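Local atomic coordinates of berberine bridge enzyme-like 28 (Arabidopsis thaliana, PDB entry 5D79), a protein that binds FAD as a secreted oxidoreductase of the berberine bridge enzyme family and takes part in adaptation to salt stress. Residues I60-S64 with I128-N132; L116-Y121 with C521-S525; P250-T254 with L305-V310. One frame throughout, in Å; residues are numbered along the deposited sequence.

Contact 1. Residues I60-S64 with I128-N132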
loop_
_atom_site.group_PDB
_atom_site.type_symbol
_atom_site.label_atom_id
_atom_site.label_comp_id
_atom_site.label_asym_id
_atom_site.label_seq_id
_atom_site.Cartn_x
_atom_site.Cartn_y
_atom_site.Cartn_z
ATOM N N ILE A 60 -9.765 -0.259 -20.972
ATOM C CA ILE A 60 -9.094 -1.269 -20.155
ATOM C C ILE A 60 -7.930 -0.639 -19.386
ATOM O O ILE A 60 -7.720 -0.934 -18.208
ATOM C CB ILE A 60 -8.581 -2.450 -21.016
ATOM C CG1 ILE A 60 -9.754 -3.293 -21.521
ATOM C CG2 ILE A 60 -7.637 -3.329 -20.220
ATOM C CD1 ILE A 60 -10.344 -4.202 -20.456
ATOM N N LEU A 61 -7.193 0.246 -20.052
ATOM C CA LEU A 61 -6.068 0.935 -19.428
ATOM C C LEU A 61 -6.523 1.948 -18.385
ATOM O O LEU A 61 -5.926 2.053 -17.311
ATOM C CB LEU A 61 -5.218 1.648 -20.482
ATOM C CG LEU A 61 -4.022 2.436 -19.940
ATOM C CD1 LEU A 61 -3.029 1.502 -19.255
ATOM C CD2 LEU A 61 -3.350 3.244 -21.052
ATOM N N ASP A 62 -7.572 2.700 -18.714
ATOM C CA ASP A 62 -8.034 3.781 -17.855
ATOM C C ASP A 62 -8.725 3.245 -16.611
ATOM O O ASP A 62 -8.722 3.900 -15.568
ATOM C CB ASP A 62 -8.996 4.702 -18.615
ATOM C CG ASP A 62 -8.530 6.147 -18.650
ATOM O OD1 ASP A 62 -8.531 6.805 -17.584
ATOM O OD2 ASP A 62 -8.190 6.630 -19.754
ATOM N N SER A 63 -9.304 2.052 -16.724
ATOM C CA SER A 63 -10.239 1.543 -15.711
ATOM C C SER A 63 -9.671 1.416 -14.292
ATOM O O SER A 63 -10.334 1.792 -13.322
ATOM C CB SER A 63 -10.801 0.184 -16.151
ATOM O OG SER A 63 -9.956 -0.450 -17.091
ATOM N N SER A 64 -8.462 0.882 -14.160
ATOM C CA SER A 64 -7.872 0.754 -12.838
ATOM C C SER A 64 -6.724 1.725 -12.608
ATOM O O SER A 64 -5.768 1.369 -11.933
ATOM C CB SER A 64 -7.388 -0.682 -12.590
ATOM O OG SER A 64 -7.092 -1.364 -13.787
ATOM N N ILE A 128 0.567 -6.381 -18.074
ATOM C CA ILE A 128 -0.141 -7.573 -17.603
ATOM C C ILE A 128 -1.167 -7.176 -16.519
ATOM O O ILE A 128 -0.825 -7.078 -15.330
ATOM C CB ILE A 128 0.833 -8.637 -17.015
ATOM C CG1 ILE A 128 2.045 -8.848 -17.924
ATOM C CG2 ILE A 128 0.117 -9.953 -16.776
ATOM C CD1 ILE A 128 3.110 -9.716 -17.312
ATOM N N ASP A 129 -2.409 -6.931 -16.938
ATOM C CA ASP A 129 -3.491 -6.544 -16.031
ATOM C C ASP A 129 -4.140 -7.809 -15.467
ATOM O O ASP A 129 -4.635 -8.649 -16.224
ATOM C CB ASP A 129 -4.515 -5.670 -16.772
ATOM C CG ASP A 129 -5.546 -5.002 -15.842
ATOM O OD1 ASP A 129 -6.153 -5.686 -14.992
ATOM O OD2 ASP A 129 -5.768 -3.776 -15.992
ATOM N N LEU A 130 -4.142 -7.933 -14.140
ATOM C CA LEU A 130 -4.561 -9.167 -13.467
ATOM C C LEU A 130 -6.027 -9.183 -13.073
ATOM O O LEU A 130 -6.451 -10.038 -12.300
ATOM C CB LEU A 130 -3.714 -9.402 -12.220
ATOM C CG LEU A 130 -2.225 -9.581 -12.503
ATOM C CD1 LEU A 130 -1.438 -9.579 -11.219
ATOM C CD2 LEU A 130 -2.003 -10.872 -13.262
ATOM N N ARG A 131 -6.795 -8.254 -13.629
ATOM C CA ARG A 131 -8.194 -8.075 -13.268
ATOM C C ARG A 131 -9.057 -9.339 -13.362
ATOM O O ARG A 131 -10.055 -9.451 -12.666
ATOM C CB ARG A 131 -8.806 -6.990 -14.146
ATOM C CG ARG A 131 -8.968 -7.367 -15.613
ATOM C CD ARG A 131 -9.497 -6.179 -16.361
ATOM N NE ARG A 131 -8.821 -4.980 -15.887
ATOM C CZ ARG A 131 -9.083 -3.749 -16.306
ATOM N NH1 ARG A 131 -10.021 -3.543 -17.221
ATOM N NH2 ARG A 131 -8.403 -2.726 -15.806
ATOM N N ASN A 132 -8.676 -10.284 -14.218
ATOM C CA ASN A 132 -9.473 -11.493 -14.431
ATOM C C ASN A 132 -9.140 -12.620 -13.461
ATOM O O ASN A 132 -9.918 -13.564 -13.309
ATOM C CB ASN A 132 -9.301 -11.999 -15.866
ATOM C CG ASN A 132 -9.983 -11.111 -16.881
ATOM O OD1 ASN A 132 -10.925 -10.381 -16.551
ATOM N ND2 ASN A 132 -9.519 -11.171 -18.129
HETATM O O HOH W 1 -6.560 -4.081 -13.131
#

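Contact 2. Residues L116-Y121 with C521-S525. With FAD (flavin-adenine dinucleotide), chain E.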
loop_
_atom_site.group_PDB
_atom_site.type_symbol
_atom_site.label_atom_id
_atom_site.label_comp_id
_atom_site.label_asym_id
_atom_site.label_seq_id
_atom_site.Cartn_x
_atom_site.Cartn_y
_atom_site.Cartn_z
ATOM N N LEU A 116 3.446 3.185 -11.605
ATOM C CA LEU A 116 4.487 2.370 -12.243
ATOM C C LEU A 116 4.030 0.981 -12.657
ATOM O O LEU A 116 4.826 0.209 -13.196
ATOM C CB LEU A 116 5.696 2.225 -11.322
ATOM C CG LEU A 116 6.496 3.489 -11.047
ATOM C CD1 LEU A 116 7.804 3.125 -10.383
ATOM C CD2 LEU A 116 6.721 4.274 -12.333
ATOM N N SER A 117 2.761 0.665 -12.401
ATOM C CA SER A 117 2.165 -0.605 -12.826
ATOM C C SER A 117 1.563 -0.518 -14.237
ATOM O O SER A 117 1.304 -1.537 -14.889
ATOM C CB SER A 117 1.093 -1.043 -11.828
ATOM O OG SER A 117 0.165 -0.001 -11.594
ATOM N N TYR A 118 1.340 0.707 -14.696
ATOM C CA TYR A 118 0.805 0.929 -16.034
ATOM C C TYR A 118 1.581 2.025 -16.753
ATOM O O TYR A 118 1.189 2.455 -17.827
ATOM C CB TYR A 118 -0.688 1.279 -15.977
ATOM C CG TYR A 118 -1.002 2.434 -15.063
ATOM C CD1 TYR A 118 -1.206 2.230 -13.707
ATOM C CD2 TYR A 118 -1.089 3.733 -15.552
ATOM C CE1 TYR A 118 -1.485 3.283 -12.857
ATOM C CE2 TYR A 118 -1.362 4.800 -14.711
ATOM C CZ TYR A 118 -1.564 4.567 -13.362
ATOM O OH TYR A 118 -1.841 5.612 -12.508
ATOM N N ILE A 119 2.684 2.470 -16.159
ATOM C CA ILE A 119 3.607 3.390 -16.822
ATOM C C ILE A 119 5.046 2.907 -16.745
ATOM O O ILE A 119 5.540 2.593 -15.667
ATOM C CB ILE A 119 3.595 4.803 -16.207
ATOM C CG1 ILE A 119 2.174 5.338 -16.044
ATOM C CG2 ILE A 119 4.465 5.756 -17.040
ATOM C CD1 ILE A 119 2.134 6.668 -15.328
ATOM N N ALA A 120 5.709 2.863 -17.894
ATOM C CA ALA A 120 7.157 2.721 -17.953
ATOM C C ALA A 120 7.713 3.943 -18.665
ATOM O O ALA A 120 7.126 4.417 -19.643
ATOM C CB ALA A 120 7.562 1.438 -18.674
ATOM N N TYR A 121 8.833 4.466 -18.182
ATOM C CA TYR A 121 9.398 5.666 -18.790
ATOM C C TYR A 121 10.585 5.365 -19.709
ATOM O O TYR A 121 11.393 4.490 -19.423
ATOM C CB TYR A 121 9.803 6.660 -17.700
ATOM C CG TYR A 121 8.619 7.252 -16.961
ATOM C CD1 TYR A 121 7.834 8.231 -17.548
ATOM C CD2 TYR A 121 8.288 6.829 -15.679
ATOM C CE1 TYR A 121 6.754 8.774 -16.884
ATOM C CE2 TYR A 121 7.208 7.367 -15.004
ATOM C CZ TYR A 121 6.444 8.345 -15.612
ATOM O OH TYR A 121 5.360 8.895 -14.960
ATOM N N CYS A 521 12.016 -5.203 -13.999
ATOM C CA CYS A 521 12.611 -3.941 -13.579
ATOM C C CYS A 521 11.683 -2.757 -13.851
ATOM O O CYS A 521 10.987 -2.724 -14.861
ATOM C CB CYS A 521 13.965 -3.718 -14.279
ATOM S SG CYS A 521 13.916 -3.255 -16.059
ATOM N N ASP A 522 11.665 -1.799 -12.927
ATOM C CA ASP A 522 11.040 -0.498 -13.159
ATOM C C ASP A 522 12.021 0.600 -12.755
ATOM O O ASP A 522 13.228 0.355 -12.642
ATOM C CB ASP A 522 9.700 -0.353 -12.409
ATOM C CG ASP A 522 9.765 -0.787 -10.952
ATOM O OD1 ASP A 522 10.774 -0.554 -10.271
ATOM O OD2 ASP A 522 8.773 -1.352 -10.467
ATOM N N GLU A 523 11.510 1.802 -12.519
ATOM C CA GLU A 523 12.369 2.949 -12.238
ATOM C C GLU A 523 13.017 2.954 -10.833
ATOM O O GLU A 523 13.922 3.754 -10.569
ATOM C CB GLU A 523 11.565 4.234 -12.451
ATOM C CG GLU A 523 11.240 4.552 -13.923
ATOM C CD GLU A 523 10.170 3.648 -14.535
ATOM O OE1 GLU A 523 9.401 3.021 -13.771
ATOM O OE2 GLU A 523 10.102 3.573 -15.782
ATOM N N GLN A 524 12.562 2.065 -9.948
ATOM C CA GLN A 524 13.103 1.950 -8.589
ATOM C C GLN A 524 13.351 0.488 -8.151
ATOM O O GLN A 524 13.532 0.200 -6.960
ATOM C CB GLN A 524 12.160 2.626 -7.587
ATOM C CG GLN A 524 12.369 4.117 -7.404
ATOM C CD GLN A 524 11.580 4.678 -6.224
ATOM O OE1 GLN A 524 10.621 4.060 -5.754
ATOM N NE2 GLN A 524 11.988 5.849 -5.734
ATOM N N SER A 525 13.366 -0.435 -9.105
ATOM C CA SER A 525 13.475 -1.853 -8.768
ATOM C C SER A 525 14.820 -2.203 -8.103
ATOM O O SER A 525 15.808 -1.461 -8.216
ATOM C CB SER A 525 13.255 -2.715 -10.021
ATOM O OG SER A 525 14.215 -2.426 -11.020
HETATM P PA FAD E . -0.715 -1.686 -8.508
HETATM O O1A FAD E . -0.443 -0.362 -9.175
HETATM O O2A FAD E . -1.547 -2.615 -9.362
HETATM O O5B FAD E . 0.683 -2.367 -8.068
HETATM C C5B FAD E . 1.691 -1.617 -7.406
HETATM C C4B FAD E . 3.090 -2.227 -7.576
HETATM O O4B FAD E . 3.030 -3.616 -7.307
HETATM C C3B FAD E . 3.600 -2.056 -8.999
HETATM O O3B FAD E . 4.994 -1.835 -9.019
HETATM C C2B FAD E . 3.245 -3.382 -9.648
HETATM O O2B FAD E . 4.112 -3.713 -10.718
HETATM C C1B FAD E . 3.310 -4.362 -8.480
HETATM N N9A FAD E . 2.392 -5.515 -8.594
HETATM C C8A FAD E . 1.015 -5.531 -8.570
HETATM N N7A FAD E . 0.598 -6.818 -8.688
HETATM C C5A FAD E . 1.683 -7.623 -8.785
HETATM C C6A FAD E . 1.845 -9.002 -8.924
HETATM N N6A FAD E . 0.823 -9.830 -8.743
HETATM N N1A FAD E . 3.117 -9.536 -8.996
HETATM C C2A FAD E . 4.219 -8.713 -8.923
HETATM N N3A FAD E . 4.050 -7.349 -8.790
HETATM C C4A FAD E . 2.810 -6.812 -8.721
HETATM N N1 FAD E . -1.044 1.019 1.697
HETATM C C2 FAD E . -1.008 0.678 3.039
HETATM O O2 FAD E . -0.340 -0.290 3.422
HETATM N N3 FAD E . -1.746 1.422 3.951
HETATM C C4 FAD E . -2.514 2.501 3.545
HETATM O O4 FAD E . -3.243 3.065 4.362
HETATM C C4X FAD E . -2.565 2.828 2.189
HETATM N N5 FAD E . -3.423 3.812 1.723
HETATM C C5X FAD E . -3.682 3.904 0.364
HETATM C C6 FAD E . -4.715 4.703 -0.123
HETATM C C7 FAD E . -4.960 4.791 -1.496
HETATM C C7M FAD E . -6.066 5.663 -2.008
HETATM C C8 FAD E . -4.196 4.040 -2.391
HETATM C C8M FAD E . -4.420 4.134 -3.872
HETATM C C9 FAD E . -3.163 3.245 -1.906
HETATM C C9A FAD E . -2.871 3.214 -0.539
HETATM N N10 FAD E . -1.821 2.450 -0.053
HETATM C C10 FAD E . -1.845 2.055 1.270
HETATM C "C1'" FAD E . -0.723 1.998 -0.966
HETATM C "C2'" FAD E . -0.985 0.649 -1.609
HETATM O "O2'" FAD E . -0.968 -0.349 -0.612
HETATM C "C3'" FAD E . 0.105 0.416 -2.649
HETATM O "O3'" FAD E . -0.049 1.373 -3.675
HETATM C "C4'" FAD E . 0.004 -0.947 -3.288
HETATM O "O4'" FAD E . 1.253 -1.322 -3.806
HETATM C "C5'" FAD E . -0.949 -0.880 -4.461
HETATM O "O5'" FAD E . -1.303 -2.193 -4.831
HETATM P P FAD E . -2.238 -2.369 -6.121
HETATM O O1P FAD E . -2.271 -3.816 -6.535
HETATM O O2P FAD E . -3.627 -1.845 -5.855
HETATM O O3P FAD E . -1.480 -1.361 -7.127
HETATM O O HOH W 2 5.987 -1.522 -11.387
#

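Contact 3. Residues P250-T254 with L305-V310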
loop_
_atom_site.group_PDB
_atom_site.type_symbol
_atom_site.label_atom_id
_atom_site.label_comp_id
_atom_site.label_asym_id
_atom_site.label_seq_id
_atom_site.Cartn_x
_atom_site.Cartn_y
_atom_site.Cartn_z
ATOM N N PRO A 250 -12.727 -11.200 17.902
ATOM C CA PRO A 250 -14.031 -11.391 18.535
ATOM C C PRO A 250 -15.183 -10.935 17.633
ATOM O O PRO A 250 -15.036 -10.019 16.837
ATOM C CB PRO A 250 -13.935 -10.528 19.798
ATOM C CG PRO A 250 -12.472 -10.417 20.051
ATOM C CD PRO A 250 -11.851 -10.335 18.692
ATOM N N SER A 251 -16.329 -11.584 17.775
ATOM C CA SER A 251 -17.517 -11.210 17.043
ATOM C C SER A 251 -17.927 -9.770 17.386
ATOM O O SER A 251 -18.636 -9.115 16.624
ATOM C CB SER A 251 -18.647 -12.197 17.349
ATOM O OG SER A 251 -18.188 -13.538 17.234
ATOM N N THR A 252 -17.464 -9.274 18.531
ATOM C CA THR A 252 -17.702 -7.885 18.916
ATOM C C THR A 252 -16.403 -7.125 19.145
ATOM O O THR A 252 -15.616 -7.474 20.027
ATOM C CB THR A 252 -18.547 -7.786 20.200
ATOM O OG1 THR A 252 -19.913 -8.090 19.897
ATOM C CG2 THR A 252 -18.456 -6.380 20.798
ATOM N N ILE A 253 -16.194 -6.077 18.360
ATOM C CA ILE A 253 -15.094 -5.157 18.609
ATOM C C ILE A 253 -15.628 -3.737 18.812
ATOM O O ILE A 253 -16.839 -3.498 18.753
ATOM C CB ILE A 253 -14.066 -5.207 17.470
ATOM C CG1 ILE A 253 -14.734 -5.036 16.099
ATOM C CG2 ILE A 253 -13.362 -6.551 17.502
ATOM C CD1 ILE A 253 -15.064 -3.608 15.675
ATOM N N THR A 254 -14.724 -2.800 19.067
ATOM C CA THR A 254 -15.140 -1.440 19.373
ATOM C C THR A 254 -14.342 -0.423 18.574
ATOM O O THR A 254 -13.109 -0.396 18.660
ATOM C CB THR A 254 -14.977 -1.123 20.880
ATOM O OG1 THR A 254 -15.679 -2.091 21.665
ATOM C CG2 THR A 254 -15.523 0.250 21.198
ATOM N N LEU A 305 -9.533 1.412 16.693
ATOM C CA LEU A 305 -10.169 0.111 16.702
ATOM C C LEU A 305 -9.641 -0.643 17.912
ATOM O O LEU A 305 -8.434 -0.811 18.082
ATOM C CB LEU A 305 -9.886 -0.648 15.403
ATOM C CG LEU A 305 -10.306 -2.118 15.416
ATOM C CD1 LEU A 305 -11.792 -2.230 15.431
ATOM C CD2 LEU A 305 -9.739 -2.860 14.234
ATOM N N TYR A 306 -10.550 -1.063 18.775
ATOM C CA TYR A 306 -10.162 -1.845 19.924
ATOM C C TYR A 306 -10.680 -3.267 19.756
ATOM O O TYR A 306 -11.876 -3.469 19.500
ATOM C CB TYR A 306 -10.693 -1.206 21.204
ATOM C CG TYR A 306 -10.349 -1.978 22.452
ATOM C CD1 TYR A 306 -9.046 -2.008 22.935
ATOM C CD2 TYR A 306 -11.323 -2.677 23.140
ATOM C CE1 TYR A 306 -8.732 -2.713 24.068
ATOM C CE2 TYR A 306 -11.017 -3.384 24.275
ATOM C CZ TYR A 306 -9.725 -3.401 24.736
ATOM O OH TYR A 306 -9.433 -4.110 25.873
ATOM N N ILE A 307 -9.780 -4.246 19.875
ATOM C CA ILE A 307 -10.161 -5.657 19.762
ATOM C C ILE A 307 -10.704 -6.171 21.104
ATOM O O ILE A 307 -10.023 -6.897 21.833
ATOM C CB ILE A 307 -8.977 -6.532 19.304
ATOM C CG1 ILE A 307 -8.249 -5.868 18.163
ATOM C CG2 ILE A 307 -9.456 -7.886 18.831
ATOM C CD1 ILE A 307 -9.109 -5.694 16.957
ATOM N N GLY A 308 -11.941 -5.780 21.411
ATOM C CA GLY A 308 -12.580 -6.109 22.672
ATOM C C GLY A 308 -13.783 -5.214 22.916
ATOM O O GLY A 308 -14.110 -4.385 22.065
ATOM N N PRO A 309 -14.439 -5.374 24.083
ATOM C CA PRO A 309 -15.687 -4.707 24.495
ATOM C C PRO A 309 -15.530 -3.218 24.807
ATOM O O PRO A 309 -14.431 -2.778 25.138
ATOM C CB PRO A 309 -16.090 -5.459 25.780
ATOM C CG PRO A 309 -15.260 -6.683 25.808
ATOM C CD PRO A 309 -13.995 -6.355 25.082
ATOM N N VAL A 310 -16.626 -2.467 24.751
ATOM C CA VAL A 310 -16.540 -1.032 24.947
ATOM C C VAL A 310 -16.130 -0.654 26.374
ATOM O O VAL A 310 -15.399 0.307 26.568
ATOM C CB VAL A 310 -17.865 -0.340 24.589
ATOM C CG1 VAL A 310 -19.032 -0.957 25.345
ATOM C CG2 VAL A 310 -17.760 1.159 24.837
#

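Contact 1. Residues I60-S64 with I128-N132
The guanidinium group of R131 lies against the last turn of helix 58-63, with CG2 of I60 over one face and CD1 of I60 beside R131 NH1 at 3.3 Å. The hydroxyl of S63 and a water stand at its edge, in plane. S63 OG sits within 7° of the guanidinium plane and is gripped end-on by two nitrogens of R131, NH1 at 3.1 Å and NH2 at 3.0 Å. S63 OG also bonds to S59 O one turn back in the helix, so the hydroxyl proton is given to that carbonyl and the oxygen is left to accept from the arginine. S64 OG takes a weak bond from R131 NH2, and a second weak bond runs from R131 NH2 to I60 O at 3.1 Å. S64 OG donates to the edge water at 2.8 Å, and the water donates on to D129 OD1. The carboxylate of D129 meets NE and NH2 of R131. R131 NE reaches D129 OD1 (2.9 Å) from above the carboxylate plane, 54° out of it, with OD1 tilted from the guanidinium plane, and R131 NH2 forms a salt bridge with D129 OD2 at 2.8 Å. R131 N also bonds to D129 OD1 at 3.0 Å, in an Asx turn. A bend at chi3 (41°) lets the arginine keep NE on the acid while its outer nitrogens extend to the helix. With an alanine here, D129 would probably be left with R107 as its cationic mate, and S63, S64 and I60 O would lose their shared donor. R107 NH1 also bonds to L61 O. L130 touches FAD. Two arginines thus probably hold D129 ionised, and their positive charge suits the carbonyl-rich end of the helix.

Contact 2. Residues L116-Y121 with C521-S525
D522 faces L116 across the interface, its CG 4.4 Å from L116 CD1, but its polar link is through water. Water 2 donates to D522 OD2 and, at 2.8 Å, to L116 O; it is also hydrogen-bonded to O2B and O3B of the adenosine ribose of FAD. OD2 has a further bond to the hydroxyl of S234, while D522 OD1 accepts from Q524 N at 3.2 Å, which closes an Asx turn. E523, next in sequence, makes the direct link. Its chain leaves with CG beside the backbone N (chi1 -71°) and bends at chi2, which carries the carboxylate across to the other loop. There Y121 N donates to E523 OE2 at 2.9 Å in a nearly straight bond (168°), on the syn side but tilted out of the carboxylate plane. The carboxylate also stands at the edge of the Y121 ring, the two planes 81° apart, and I119 CG2 lies over one face of that ring. The other oxygen, E523 OE1, rests on the methyl groups of L116, 3.3 Å from CD2. Q524 turns elsewhere, to Y499 and to carbonyls of D475 and G479, and S525 OG closes back on D522 N with a weak bond. On the opposing loop, S117 OG bonds to the phosphate oxygen O1A of FAD. R105 forms a salt bridge with E523 OE2 and bonds to L116 O as well. Matched by an arginine, the buried glutamate is probably ionised; its bonds to Y121 N and R105, with the shared water, link the C-terminal BBE-family segment to the FAD-binding loop.

Contact 3. Residues P250-T254 with L305-V310
T254 and Y306 form an antiparallel hydrogen-bonded pair. Y306 N donates to T254 O at 2.6 Å, and T254 N returns a bond to Y306 O at 3.0 Å. A third bond comes from the threonine side chain: T254 OG1 donates to a lone pair of G308 O over 2.8 Å, lying in the carbonyl plane. The hydroxyl gets there because it stands anti to the carbonyl carbon of its own residue (chi1 -55°), which turns the methyl CG2 toward V310, 4.1 Å from V310 CA. Beyond Y306 the chain folds through an inverse gamma turn centred on I307, with G308 N making a weak bond back to Y306 O. P309 then occupies the N-cap position of helix 310-320, whose first backbone N, that of V310, is bonded to E333 of the adjoining strand. The pair belongs to the seven-stranded antiparallel sheet that, in the berberine bridge enzyme family, forms the core of the substrate-binding domain; here strand 253-260 starts and strand 298-306 ends. A CB at G308 would probably run into CE2 of the Y306 ring. That ring and T254 share one face of the sheet, and L313 of helix 310-320 packs on both. The side chains of I253 and L305 pack on helix 336-343. They meet through their delta methyls, CD1 to CD1 at 3.6 Å, with S339 against both and F343 against L305. I253 CB also lies 3.5 Å from Y306 O. At the solvent side, the P250 ring crosses I307 at about a right angle, and its CD presses on I307 CG2 at 3.4 Å, tighter than ordinary van der Waals contact.

How the contacts relate
Contacts 1 and 2 are neighbours, their centres 16 Å apart, and L61 CD1 packs on Y118 CB at 4.0 Å. Their segments alternate along the chain, and strand 103-107 serves both, through R107 in contact 1 and R105 in contact 2. Both border FAD, contact 1 through L130 and contact 2 through S117. The side chain of S64 lies about 8 Å, and that of L116 about 11 Å, from that of H111, the histidine of covalent FAD attachment, not attached in this structure. Contact 3, nested within the loop that contact 2 closes, lies across the chain's centre, its centre 41 Å from contact 2's and 37 Å from contact 1's; its L305 side chain is about 13 Å from FAD.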